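Local coordinates for protein putative rRNA methylase (Clostridium thermocellum ATCC 27405, PDB 3EEY) that probably acts as an S-adenosylmethionine-dependent methyltransferase, perhaps methylating ribosomal RNA, and binds S-adenosylmethionine in a Rossmann-like domain, at residues 9-12 with 13-17. Sequence-based numbering, arbitrary orientation.
Sequences LGQS and HDYIK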
ATOM      1  N   LEU A   9      -8.681   2.298   6.175  1.00 35.04           N
ATOM      2  CA  LEU A   9      -8.805   3.003   7.446  1.00 33.78           C
ATOM      3  C   LEU A   9      -7.732   2.621   8.469  1.00 32.64           C
ATOM      4  O   LEU A   9      -7.119   3.494   9.074  1.00 44.32           O
ATOM      5  CB  LEU A   9     -10.201   2.792   8.041  1.00 42.12           C
ATOM      6  CG  LEU A   9     -10.551   3.534   9.338  1.00 41.09           C
ATOM      7  CD1 LEU A   9     -10.494   5.060   9.188  1.00 38.07           C
ATOM      8  CD2 LEU A   9     -11.919   3.103   9.834  1.00 48.81           C
ATOM      9  N   GLY A  10      -7.503   1.324   8.648  1.00 36.84           N
ATOM     10  CA  GLY A  10      -6.465   0.828   9.542  1.00 33.52           C
ATOM     11  C   GLY A  10      -5.054   1.153   9.087  1.00 36.12           C
ATOM     12  O   GLY A  10      -4.186   1.438   9.909  1.00 38.59           O
ATOM     13  N   GLN A  11      -4.834   1.106   7.775  1.00 36.39           N
ATOM     14  CA  GLN A  11      -3.544   1.419   7.164  1.00 31.73           C
ATOM     15  C   GLN A  11      -3.160   2.901   7.239  1.00 37.52           C
ATOM     16  O   GLN A  11      -1.976   3.219   7.400  1.00 41.25           O
ATOM     17  CB  GLN A  11      -3.514   0.939   5.718  1.00 37.49           C
ATOM     18  CG  GLN A  11      -3.323  -0.554   5.568  1.00 31.44           C
ATOM     19  CD  GLN A  11      -2.939  -0.944   4.174  1.00 39.36           C
ATOM     20  OE1 GLN A  11      -1.957  -0.440   3.615  1.00 36.67           O
ATOM     21  NE2 GLN A  11      -3.706  -1.852   3.593  1.00 37.69           N
ATOM     22  N   SER A  12      -4.154   3.793   7.132  1.00 32.00           N
ATOM     23  CA  SER A  12      -3.937   5.235   7.325  1.00 30.79           C
ATOM     24  C   SER A  12      -3.312   5.555   8.688  1.00 32.25           C
ATOM     25  O   SER A  12      -2.365   6.333   8.773  1.00 30.81           O
ATOM     26  CB  SER A  12      -5.231   6.025   7.123  1.00 33.28           C
ATOM     27  OG  SER A  12      -6.177   5.782   8.153  1.00 40.46           O
ATOM     28  N   HIS A  13      -3.821   4.918   9.739  1.00 32.19           N
ATOM     29  CA  HIS A  13      -3.262   5.046  11.084  1.00 23.86           C
ATOM     30  C   HIS A  13      -1.828   4.520  11.190  1.00 31.40           C
ATOM     31  O   HIS A  13      -0.986   5.141  11.841  1.00 38.93           O
ATOM     32  CB  HIS A  13      -4.161   4.325  12.080  1.00 28.08           C
ATOM     33  CG  HIS A  13      -5.432   5.053  12.383  1.00 38.27           C
ATOM     34  ND1 HIS A  13      -5.852   5.309  13.669  1.00 53.28           N
ATOM     35  CD2 HIS A  13      -6.377   5.577  11.570  1.00 50.58           C
ATOM     36  CE1 HIS A  13      -7.001   5.956  13.635  1.00 48.87           C
ATOM     37  NE2 HIS A  13      -7.339   6.135  12.372  1.00 41.97           N
ATOM     38  N   ASP A  14      -1.560   3.379  10.549  1.00 36.35           N
ATOM     39  CA  ASP A  14      -0.218   2.792  10.490  1.00 35.78           C
ATOM     40  C   ASP A  14       0.804   3.695   9.798  1.00 37.90           C
ATOM     41  O   ASP A  14       1.939   3.811  10.264  1.00 38.99           O
ATOM     42  CB  ASP A  14      -0.245   1.420   9.804  1.00 43.06           C
ATOM     43  CG  ASP A  14      -0.807   0.317  10.697  1.00 51.08           C
ATOM     44  OD1 ASP A  14      -1.160   0.581  11.864  1.00 53.33           O
ATOM     45  OD2 ASP A  14      -0.885  -0.834  10.225  1.00 57.45           O
ATOM     46  N   TYR A  15       0.390   4.317   8.691  1.00 39.11           N
ATOM     47  CA  TYR A  15       1.211   5.290   7.972  1.00 39.45           C
ATOM     48  C   TYR A  15       1.467   6.558   8.777  1.00 39.07           C
ATOM     49  O   TYR A  15       2.552   7.125   8.701  1.00 38.33           O
ATOM     50  CB  TYR A  15       0.583   5.649   6.625  1.00 38.09           C
ATOM     51  CG  TYR A  15       0.952   4.700   5.508  1.00 41.58           C
ATOM     52  CD1 TYR A  15       0.061   3.715   5.078  1.00 37.41           C
ATOM     53  CD2 TYR A  15       2.194   4.785   4.878  1.00 39.89           C
ATOM     54  CE1 TYR A  15       0.398   2.831   4.053  1.00 36.24           C
ATOM     55  CE2 TYR A  15       2.538   3.912   3.843  1.00 36.04           C
ATOM     56  CZ  TYR A  15       1.638   2.938   3.436  1.00 39.24           C
ATOM     57  OH  TYR A  15       1.968   2.063   2.421  1.00 39.93           O
ATOM     58  N   ILE A  16       0.470   6.987   9.546  1.00 36.25           N
ATOM     59  CA  ILE A  16       0.593   8.180  10.380  1.00 38.59           C
ATOM     60  C   ILE A  16       1.554   7.927  11.553  1.00 42.25           C
ATOM     61  O   ILE A  16       2.407   8.766  11.840  1.00 41.06           O
ATOM     62  CB  ILE A  16      -0.808   8.733  10.846  1.00 38.66           C
ATOM     63  CG1 ILE A  16      -1.620   9.306   9.671  1.00 35.54           C
ATOM     64  CG2 ILE A  16      -0.665   9.781  11.917  1.00 38.03           C
ATOM     65  CD1 ILE A  16      -1.014  10.505   8.943  1.00 31.50           C
ATOM     66  N   LYS A  17       1.427   6.764  12.195  1.00 45.27           N
ATOM     67  CA  LYS A  17       2.344   6.323  13.260  1.00 47.99           C
ATOM     68  C   LYS A  17       3.822   6.286  12.827  1.00 49.80           C
ATOM     69  O   LYS A  17       4.698   6.606  13.627  1.00 56.70           O
ATOM     70  CB  LYS A  17       1.933   4.942  13.788  1.00 48.28           C
ATOM     71  CG  LYS A  17       0.946   4.944  14.946  1.00 48.12           C
ATOM     72  CD  LYS A  17       0.049   3.707  14.938  1.00 66.95           C
ATOM     73  CE  LYS A  17       0.816   2.390  14.801  1.00 82.60           C
ATOM     74  NZ  LYS A  17       0.783   1.563  16.039  1.00 93.18           N
TER
HETATM   75  O   HOH W   1      -0.521   0.420   1.621  1.00 32.61           O
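Ser-12 and His-13 meet beside the carbonyl oxygen of Leu-9 on the first turns of helix 8-19. With chi1 at 69°, the hydroxyl of Ser-12 lies between its own backbone N and carbonyl carbon, folded back against the helix. From there Ser-12 OG donates to Leu-9 O at 2.6 Å, a short bond. It is bent to 129° at the oxygen, and the donor also stands off the carbonyl plane. Ser-12 OG sits in the plane of the His-13 ring, at its edge, 3.4 Å from His-13 CD2, while Leu-9 O approaches the same CD2 obliquely at 3.3 Å. NE2, the ring atom next to CD2, is hydrogen-bonded to OD1 of Asp-36, an S-adenosylmethionine-binding residue, and Phe-39 stacks on the ring. This buried side of the helix covers the central sheet of a Rossmann-like methyltransferase fold, where Ser-12 packs on Thr-136 and Val-138 and Ile-16 reaches strands 94-101 and 133-139 as well as helix 35-44. Ile-16 CG1 comes within 3.2 Å of Ser-12 O, which also accepts Ile-16 N at 3.0 Å.

Gln-11 and Tyr-15 make a looser pair. Their side chains run side by side with amide and ring planes 22° apart, yet Gln-11 OE1 stays 4.1 Å from Tyr-15 CE1. A water at the edge of the tyrosine ring, in its plane, donates to Gln-11 OE1 and bonds to Tyr-15 OH. On the partly exposed flank the Asp-14 N to Gly-10 O bond is weak, 3.3 Å long. Gln-168 of the same chain binds Tyr-15 OH, Gln-11 NE2 is held by Lys-6 O and by Gln-168 of the second subunit, and Asp-14 OD2 turns to a salt bridge with Lys-6.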